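Local coordinates for dipicolinate synthase subunit A (Bacillus halodurans, PDB 3D4O), which probably works with a partner subunit, as a dehydrogenase-like nucleotide-binding component, in making dipicolinate, the calcium-chelating acid of bacterial spores, at residues C[14-19]-C[269-275]; C[35-39]-C[77-81]; C[153-159]-C[177-182]. All coordinates share one frame; numbering follows the deposited sequence.

From the N terminus the chain first builds a parallel six-stranded sheet domain, and within it contact 2 closes a loop of some 40 residues, joining the turn after strand 30-34 to the segment that precedes helix 88-92. Helix 127-148 then leads to a second sheet of the same strand order, where contact 3 closes a tight loop around helix 165-176. Contacts 2 and 3 follow in series, their centres about 39 Å apart. Contact 1 closes the widest loop and encloses both, tying the start of helix 15-26 in the N-terminal domain to helices 268-272 and 274-289 near the C terminus. It touches contact 2 through Asp14 and Leu18 and, like contact 3, reaches the second subunit.

Contact 1. Residues C[14-19]-C[269-275]; sequences DARQLE and PGIVAPK
The start of helix 15-26 meets the junction between helices 268-272 and 274-289, the backbones coming closest at Arg16 and Pro274, whose CA atoms are 4.5 Å apart. The helix follows strand 7-11 of the N-terminal Rossmann-like sheet. Asp14 is its N-cap, OD1 accepting from Arg16 N, and forms a capping box with Gln17, whose OE1 accepts from Asp14 N. The Asp14 carboxylate also holds Arg16 side-on in a salt bridge, with NE directed to OD1 within the guanidinium plane and Arg16 NH2 to Asp14 OD2 at 2.8 Å. OD1 thus takes two donors, Arg16 NE on its syn lone pair and Arg16 N on the anti side, 25° out of the carboxylate plane. A bend at chi3 (-80°) turns the guanidinium so that one face lies on the backbone of helix 268-272, with Gly270 N 3.6 Å above its centre. Gly270 has no side chain, which lets the ion pair settle on the main chain, and Asp14 OD2 comes to 3.4 Å from Gly270 CA. NH1 extends alongside the Pro269 ring. Ala15 CB presses on Pro274 CB at 3.4 Å, tighter than usual for two carbons. Glu19 bends at chi2 and passes over the aliphatic part of Lys275, Glu19 OE2 lying 3.6 Å from Lys275 CG; its other oxygen, OE1, is paired with Arg279. Pro274 and Lys275 also pack on Asp150 of the second subunit. Beside the capped turn, one water accepts from Ala15 N and donates to Gly270 O at 2.7 Å.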
loop_
_atom_site.group_PDB
_atom_site.type_symbol
_atom_site.label_atom_id
_atom_site.label_comp_id
_atom_site.label_asym_id
_atom_site.label_seq_id
_atom_site.Cartn_x
_atom_site.Cartn_y
_atom_site.Cartn_z
ATOM N N ASP C 14 14.337 -15.822 -1.156
ATOM C CA ASP C 14 14.293 -14.380 -1.136
ATOM C C ASP C 14 14.886 -13.837 0.142
ATOM O O ASP C 14 15.736 -14.487 0.760
ATOM C CB ASP C 14 12.895 -13.837 -1.443
ATOM C CG ASP C 14 11.852 -14.198 -0.404
ATOM O OD1 ASP C 14 12.188 -14.388 0.771
ATOM O OD2 ASP C 14 10.668 -14.215 -0.757
ATOM N N ALA C 15 14.461 -12.647 0.518
ATOM C CA ALA C 15 15.083 -11.984 1.687
ATOM C C ALA C 15 14.796 -12.727 2.967
ATOM O O ALA C 15 15.575 -12.671 3.913
ATOM C CB ALA C 15 14.706 -10.485 1.792
ATOM N N ARG C 16 13.696 -13.453 2.974
ATOM C CA ARG C 16 13.361 -14.301 4.108
ATOM C C ARG C 16 14.489 -15.243 4.432
ATOM O O ARG C 16 14.790 -15.503 5.592
ATOM C CB ARG C 16 12.154 -15.219 3.817
ATOM C CG ARG C 16 10.910 -14.487 3.910
ATOM C CD ARG C 16 9.761 -15.331 3.507
ATOM N NE ARG C 16 9.647 -15.392 2.066
ATOM C CZ ARG C 16 8.504 -15.640 1.445
ATOM N NH1 ARG C 16 7.444 -15.862 2.144
ATOM N NH2 ARG C 16 8.430 -15.690 0.139
ATOM N N GLN C 17 15.071 -15.779 3.389
ATOM C CA GLN C 17 16.123 -16.797 3.549
ATOM C C GLN C 17 17.347 -16.280 4.290
ATOM O O GLN C 17 18.064 -17.051 4.937
ATOM C CB GLN C 17 16.521 -17.446 2.235
ATOM C CG GLN C 17 15.725 -18.688 1.944
ATOM C CD GLN C 17 14.268 -18.441 1.702
ATOM O OE1 GLN C 17 13.874 -17.425 1.114
ATOM N NE2 GLN C 17 13.446 -19.388 2.135
ATOM N N LEU C 18 17.540 -14.969 4.220
ATOM C CA LEU C 18 18.686 -14.334 4.869
ATOM C C LEU C 18 18.595 -14.541 6.390
ATOM O O LEU C 18 19.615 -14.683 7.063
ATOM C CB LEU C 18 18.794 -12.829 4.544
ATOM C CG LEU C 18 19.054 -12.450 3.080
ATOM C CD1 LEU C 18 19.006 -10.938 2.907
ATOM C CD2 LEU C 18 20.367 -13.006 2.604
ATOM N N GLU C 19 17.364 -14.593 6.902
ATOM C CA GLU C 19 17.138 -14.768 8.354
ATOM C C GLU C 19 17.426 -16.207 8.740
ATOM O O GLU C 19 17.936 -16.517 9.812
ATOM C CB GLU C 19 15.690 -14.433 8.741
ATOM C CG GLU C 19 15.296 -13.012 8.519
ATOM C CD GLU C 19 16.216 -12.034 9.191
ATOM O OE1 GLU C 19 16.697 -12.303 10.327
ATOM O OE2 GLU C 19 16.429 -10.973 8.573
ATOM N N PRO C 269 4.987 -11.887 1.672
ATOM C CA PRO C 269 5.758 -11.769 2.930
ATOM C C PRO C 269 7.251 -11.534 2.705
ATOM O O PRO C 269 7.907 -10.817 3.465
ATOM C CB PRO C 269 5.490 -13.121 3.619
ATOM C CG PRO C 269 4.115 -13.499 3.108
ATOM C CD PRO C 269 4.203 -13.134 1.643
ATOM N N GLY C 270 7.769 -12.076 1.613
ATOM C CA GLY C 270 9.191 -11.923 1.293
ATOM C C GLY C 270 9.446 -10.522 0.776
ATOM O O GLY C 270 10.535 -9.982 0.839
ATOM N N ILE C 271 8.396 -9.921 0.263
ATOM C CA ILE C 271 8.501 -8.559 -0.307
ATOM C C ILE C 271 8.274 -7.481 0.760
ATOM O O ILE C 271 8.983 -6.478 0.806
ATOM C CB ILE C 271 7.489 -8.363 -1.440
ATOM C CG1 ILE C 271 7.956 -9.138 -2.662
ATOM C CG2 ILE C 271 7.319 -6.889 -1.772
ATOM C CD1 ILE C 271 6.820 -9.492 -3.662
ATOM N N VAL C 272 7.303 -7.711 1.639
ATOM C CA VAL C 272 6.954 -6.676 2.603
ATOM C C VAL C 272 7.420 -6.875 4.026
ATOM O O VAL C 272 7.510 -5.923 4.754
ATOM C CB VAL C 272 5.428 -6.365 2.609
ATOM C CG1 VAL C 272 4.988 -5.910 1.204
ATOM C CG2 VAL C 272 4.587 -7.553 3.161
ATOM N N ALA C 273 7.703 -8.090 4.448
ATOM C CA ALA C 273 8.155 -8.266 5.836
ATOM C C ALA C 273 9.131 -9.435 5.933
ATOM O O ALA C 273 8.940 -10.343 6.745
ATOM C CB ALA C 273 6.942 -8.505 6.750
ATOM N N PRO C 274 10.179 -9.421 5.098
ATOM C CA PRO C 274 11.076 -10.577 5.029
ATOM C C PRO C 274 11.790 -10.935 6.341
ATOM O O PRO C 274 12.083 -12.101 6.584
ATOM C CB PRO C 274 12.076 -10.172 3.930
ATOM C CG PRO C 274 12.003 -8.673 3.871
ATOM C CD PRO C 274 10.599 -8.335 4.197
ATOM N N LYS C 275 12.049 -9.929 7.171
ATOM C CA LYS C 275 12.734 -10.158 8.440
ATOM C C LYS C 275 11.783 -10.922 9.361
ATOM O O LYS C 275 12.136 -11.974 9.907
ATOM C CB LYS C 275 13.206 -8.863 9.091
ATOM C CG LYS C 275 13.913 -9.088 10.423
ATOM C CD LYS C 275 14.587 -7.858 11.000
ATOM C CE LYS C 275 16.004 -7.689 10.413
ATOM N NZ LYS C 275 16.822 -6.613 11.112
HETATM O O HOH W 1 12.658 -10.438 -0.742
#

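Contact 2. Residues C[35-39]-C[77-81]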
loop_
_atom_site.group_PDB
_atom_site.type_symbol
_atom_site.label_atom_id
_atom_site.label_comp_id
_atom_site.label_asym_id
_atom_site.label_seq_id
_atom_site.Cartn_x
_atom_site.Cartn_y
_atom_site.Cartn_z
ATOM N N GLY C 35 22.669 -20.260 -5.125
ATOM C CA GLY C 35 21.821 -19.199 -5.686
ATOM C C GLY C 35 21.992 -17.833 -5.065
ATOM O O GLY C 35 21.204 -16.912 -5.314
ATOM N N PHE C 36 23.058 -17.680 -4.298
ATOM C CA PHE C 36 23.311 -16.413 -3.595
ATOM C C PHE C 36 24.626 -15.740 -3.984
ATOM O O PHE C 36 25.278 -15.089 -3.180
ATOM C CB PHE C 36 23.273 -16.663 -2.087
ATOM C CG PHE C 36 21.914 -17.065 -1.565
ATOM C CD1 PHE C 36 21.467 -18.381 -1.673
ATOM C CD2 PHE C 36 21.105 -16.139 -0.946
ATOM C CE1 PHE C 36 20.229 -18.759 -1.186
ATOM C CE2 PHE C 36 19.853 -16.518 -0.451
ATOM C CZ PHE C 36 19.421 -17.834 -0.573
ATOM N N ASP C 37 25.005 -15.890 -5.241
ATOM C CA ASP C 37 26.267 -15.317 -5.704
ATOM C C ASP C 37 26.279 -13.800 -5.588
ATOM O O ASP C 37 27.338 -13.198 -5.390
ATOM C CB ASP C 37 26.636 -15.789 -7.112
ATOM C CG ASP C 37 25.493 -15.714 -8.057
ATOM O OD1 ASP C 37 25.113 -14.599 -8.438
ATOM O OD2 ASP C 37 24.971 -16.781 -8.414
ATOM N N GLN C 38 25.097 -13.190 -5.637
ATOM C CA GLN C 38 25.004 -11.725 -5.509
ATOM C C GLN C 38 25.067 -11.266 -4.061
ATOM O O GLN C 38 25.263 -10.095 -3.785
ATOM C CB GLN C 38 23.738 -11.182 -6.151
ATOM C CG GLN C 38 23.733 -11.355 -7.648
ATOM C CD GLN C 38 22.415 -10.955 -8.278
ATOM O OE1 GLN C 38 22.218 -11.140 -9.470
ATOM N NE2 GLN C 38 21.503 -10.418 -7.475
ATOM N N LEU C 39 24.895 -12.206 -3.149
ATOM C CA LEU C 39 24.937 -11.912 -1.711
ATOM C C LEU C 39 26.369 -11.583 -1.316
ATOM O O LEU C 39 27.242 -12.430 -1.232
ATOM C CB LEU C 39 24.390 -13.074 -0.877
ATOM C CG LEU C 39 24.286 -12.820 0.621
ATOM C CD1 LEU C 39 23.372 -11.624 0.870
ATOM C CD2 LEU C 39 23.783 -14.067 1.347
ATOM N N THR C 77 15.346 -17.611 -7.137
ATOM C CA THR C 77 16.277 -16.830 -6.328
ATOM C C THR C 77 16.414 -15.410 -6.842
ATOM O O THR C 77 16.568 -15.183 -8.047
ATOM C CB THR C 77 17.689 -17.436 -6.299
ATOM O OG1 THR C 77 18.531 -16.575 -5.535
ATOM C CG2 THR C 77 18.262 -17.581 -7.710
ATOM N N ILE C 78 16.370 -14.471 -5.907
ATOM C CA ILE C 78 16.521 -13.060 -6.229
ATOM C C ILE C 78 17.991 -12.644 -6.045
ATOM O O ILE C 78 18.308 -11.477 -6.179
ATOM C CB ILE C 78 15.625 -12.110 -5.348
ATOM C CG1 ILE C 78 16.107 -12.060 -3.887
ATOM C CG2 ILE C 78 14.120 -12.466 -5.459
ATOM C CD1 ILE C 78 15.323 -11.069 -2.997
ATOM N N PHE C 79 18.853 -13.597 -5.693
ATOM C CA PHE C 79 20.285 -13.301 -5.415
ATOM C C PHE C 79 21.219 -13.882 -6.465
ATOM O O PHE C 79 22.400 -14.100 -6.230
ATOM C CB PHE C 79 20.714 -13.831 -4.041
ATOM C CG PHE C 79 19.953 -13.244 -2.893
ATOM C CD1 PHE C 79 20.286 -12.012 -2.395
ATOM C CD2 PHE C 79 18.906 -13.932 -2.314
ATOM C CE1 PHE C 79 19.576 -11.455 -1.346
ATOM C CE2 PHE C 79 18.215 -13.388 -1.258
ATOM C CZ PHE C 79 18.539 -12.150 -0.783
ATOM N N SER C 80 20.637 -14.150 -7.619
ATOM C CA SER C 80 21.358 -14.708 -8.778
ATOM C C SER C 80 20.489 -14.733 -10.017
ATOM O O SER C 80 19.263 -14.874 -9.954
ATOM C CB SER C 80 21.823 -16.136 -8.495
ATOM O OG SER C 80 22.427 -16.717 -9.654
ATOM N N ASN C 81 21.165 -14.586 -11.142
ATOM C CA ASN C 81 20.527 -14.594 -12.452
ATOM C C ASN C 81 20.670 -15.978 -13.049
ATOM O O ASN C 81 20.184 -16.253 -14.146
ATOM C CB ASN C 81 21.167 -13.560 -13.372
ATOM C CG ASN C 81 20.763 -12.141 -13.024
ATOM O OD1 ASN C 81 19.594 -11.866 -12.759
ATOM N ND2 ASN C 81 21.726 -11.225 -13.054
HETATM O O HOH W 2 24.068 -13.889 -11.214
#
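Three direct hydrogen bonds fasten residues 35-39 to residues 77-81. Thr77 OG1 donates to Gly35 O at 2.7 Å, approaching 28° off the carbonyl plane; Ser80 OG donates to the syn lone pair of Asp37 OD2 at 2.8 Å; and Gln38 N reaches Phe79 O at 2.9 Å. Both hydroxyls have a second role. Thr77 OG1 accepts from Phe79 N in an ST turn, so it links that backbone N-H to Gly35 O, while Ser80 OG is also hydrogen-bonded to Glu82 N. With OG anti to the backbone N (chi1 175°), Ser80 presents its hydroxyl to the carboxylate. The other carboxylate oxygen, Asp37 OD1, accepts from a water, which itself accepts from Asn81 N, giving Asp37 a second, indirect hold on the segment. Phe36 to Leu39 form a type I beta turn after strand 30-34 of the N-terminal Rossmann-like sheet, closed by Leu39 N on Phe36 O. Before it, Gly35 has a positive phi, a backbone shape that leaves no room for a CB. The extended Gln38 side chain runs over the Phe79-Ser80 peptide, Gln38 CD 3.7 Å from Ser80 N. On the inner side the Phe36 and Phe79 rings are nearly parallel but slid apart, their centroids separated by 5.0 Å and their planes inclined by 22°. Their nearest atoms are Phe36 CE2 and Phe79 CD2, 3.3 Å apart. Leu18 of helix 15-26 packs against Phe79 and Leu39, and Phe36 rests on Gln17 and Ile21 of the same helix.

Contact 3. Residues C[153-159]-C[177-182]; sequences IHGANVA and LGAKVK
Four backbone hydrogen bonds run between residues 153-159 and 177-182. Lys180 N donates to Ala156 O at 2.8 Å, Val158 N to Lys180 O at 2.9 Å and Lys182 N to Val158 O at 2.8 Å, the three forming a parallel strand ladder. Ahead of it, Gly155 N binds Gly178 O at 2.8 Å, coming from above the carbonyl plane, 50° out of it. Carbonyl oxygens in the ladder gain CA-H contacts as well: Val158 O is 3.1 Å from Val181 CA. The ladder joins the first and second strands of a beta-alpha-beta unit, 157-161 and 180-185, with helix 165-176 as the crossover, the opening unit of the Rossmann-type domain. That helix ends in a Schellman motif at Gly178, while residues 153-156 enter the first strand through a type II turn closed by Ala156 N on Ile153 O. The other edge of strand 157-161 bonds to strand 216-219; Asn157 ND2 is taken up by Asp213 O and Lys182 NZ donates to Glu210 O. On the face beneath helix 165-176, where Phe174 covers Val158 and Val181, Val158 CG2 sits 3.5 Å from Ala179 CB. On the opposite face Lys180 leans obliquely past Asn157, Lys180 CB 3.9 Å from Asn157 OD1. Its bend at chi4 (51°) brings Lys180 NZ to 3.8 Å from Gly155 CA. The backbone N atoms of Ile153 and His154 are bound by Glu139 of the second subunit.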
loop_
_atom_site.group_PDB
_atom_site.type_symbol
_atom_site.label_atom_id
_atom_site.label_comp_id
_atom_site.label_asym_id
_atom_site.label_seq_id
_atom_site.Cartn_x
_atom_site.Cartn_y
_atom_site.Cartn_z
ATOM N N ILE C 153 -9.561 2.795 -0.462
ATOM C CA ILE C 153 -10.070 1.504 0.038
ATOM C C ILE C 153 -11.140 1.798 1.079
ATOM O O ILE C 153 -12.121 1.073 1.214
ATOM C CB ILE C 153 -8.950 0.658 0.688
ATOM C CG1 ILE C 153 -7.843 0.388 -0.333
ATOM C CG2 ILE C 153 -9.512 -0.647 1.200
ATOM C CD1 ILE C 153 -8.371 -0.124 -1.643
ATOM N N HIS C 154 -10.931 2.888 1.802
ATOM C CA HIS C 154 -11.902 3.362 2.776
ATOM C C HIS C 154 -13.190 3.665 2.011
ATOM O O HIS C 154 -13.188 4.419 1.018
ATOM C CB HIS C 154 -11.361 4.636 3.461
ATOM C CG HIS C 154 -12.216 5.131 4.595
ATOM N ND1 HIS C 154 -13.524 5.493 4.415
ATOM C CD2 HIS C 154 -11.936 5.389 5.898
ATOM C CE1 HIS C 154 -14.022 5.935 5.556
ATOM N NE2 HIS C 154 -13.079 5.879 6.475
ATOM N N GLY C 155 -14.266 3.006 2.406
ATOM C CA GLY C 155 -15.560 3.231 1.807
ATOM C C GLY C 155 -15.850 2.451 0.541
ATOM O O GLY C 155 -16.963 2.463 0.022
ATOM N N ALA C 156 -14.841 1.758 0.053
ATOM C CA ALA C 156 -14.973 0.949 -1.175
ATOM C C ALA C 156 -15.610 -0.374 -0.855
ATOM O O ALA C 156 -15.623 -0.796 0.281
ATOM C CB ALA C 156 -13.570 0.691 -1.817
ATOM N N ASN C 157 -16.160 -1.006 -1.885
ATOM C CA ASN C 157 -16.732 -2.333 -1.767
ATOM C C ASN C 157 -15.658 -3.349 -2.028
ATOM O O ASN C 157 -15.152 -3.436 -3.132
ATOM C CB ASN C 157 -17.872 -2.529 -2.766
ATOM C CG ASN C 157 -19.099 -1.683 -2.415
ATOM O OD1 ASN C 157 -19.299 -1.285 -1.260
ATOM N ND2 ASN C 157 -19.925 -1.429 -3.407
ATOM N N VAL C 158 -15.332 -4.131 -1.007
ATOM C CA VAL C 158 -14.273 -5.140 -1.108
ATOM C C VAL C 158 -14.773 -6.510 -0.783
ATOM O O VAL C 158 -15.418 -6.714 0.229
ATOM C CB VAL C 158 -13.112 -4.811 -0.112
ATOM C CG1 VAL C 158 -12.033 -5.932 -0.094
ATOM C CG2 VAL C 158 -12.506 -3.450 -0.452
ATOM N N ALA C 159 -14.509 -7.441 -1.681
ATOM C CA ALA C 159 -14.874 -8.857 -1.500
ATOM C C ALA C 159 -13.624 -9.666 -1.304
ATOM O O ALA C 159 -12.594 -9.418 -1.967
ATOM C CB ALA C 159 -15.613 -9.408 -2.693
ATOM N N LEU C 177 -9.753 -1.207 8.087
ATOM C CA LEU C 177 -9.328 -0.033 7.315
ATOM C C LEU C 177 -10.490 0.787 6.684
ATOM O O LEU C 177 -10.269 1.736 5.925
ATOM C CB LEU C 177 -8.357 -0.418 6.207
ATOM C CG LEU C 177 -6.916 -0.743 6.627
ATOM C CD1 LEU C 177 -6.081 -0.610 5.342
ATOM C CD2 LEU C 177 -6.373 0.208 7.715
ATOM N N GLY C 178 -11.721 0.412 6.994
ATOM C CA GLY C 178 -12.876 1.164 6.476
ATOM C C GLY C 178 -13.488 0.716 5.178
ATOM O O GLY C 178 -14.407 1.344 4.690
ATOM N N ALA C 179 -13.032 -0.412 4.628
ATOM C CA ALA C 179 -13.721 -0.986 3.451
ATOM C C ALA C 179 -15.045 -1.628 3.860
ATOM O O ALA C 179 -15.244 -1.983 4.987
ATOM C CB ALA C 179 -12.857 -1.995 2.736
ATOM N N LYS C 180 -15.973 -1.720 2.926
ATOM C CA LYS C 180 -17.241 -2.431 3.156
ATOM C C LYS C 180 -16.959 -3.789 2.575
ATOM O O LYS C 180 -16.948 -3.993 1.375
ATOM C CB LYS C 180 -18.420 -1.737 2.500
ATOM C CG LYS C 180 -18.735 -0.412 3.150
ATOM C CD LYS C 180 -19.666 0.449 2.302
ATOM C CE LYS C 180 -20.026 1.772 3.037
ATOM N NZ LYS C 180 -18.819 2.505 3.555
ATOM N N VAL C 181 -16.684 -4.695 3.484
ATOM C CA VAL C 181 -16.203 -5.992 3.146
ATOM C C VAL C 181 -17.251 -7.063 3.116
ATOM O O VAL C 181 -18.058 -7.219 4.018
ATOM C CB VAL C 181 -15.126 -6.453 4.139
ATOM C CG1 VAL C 181 -14.718 -7.884 3.824
ATOM C CG2 VAL C 181 -13.898 -5.493 4.162
ATOM N N LYS C 182 -17.211 -7.810 2.038
ATOM C CA LYS C 182 -18.091 -8.966 1.919
ATOM C C LYS C 182 -17.188 -10.143 1.671
ATOM O O LYS C 182 -16.169 -10.007 1.021
ATOM C CB LYS C 182 -19.135 -8.810 0.819
ATOM C CG LYS C 182 -18.600 -8.557 -0.561
ATOM C CD LYS C 182 -19.706 -8.731 -1.636
ATOM C CE LYS C 182 -20.773 -7.672 -1.574
ATOM N NZ LYS C 182 -21.874 -7.785 -2.634
#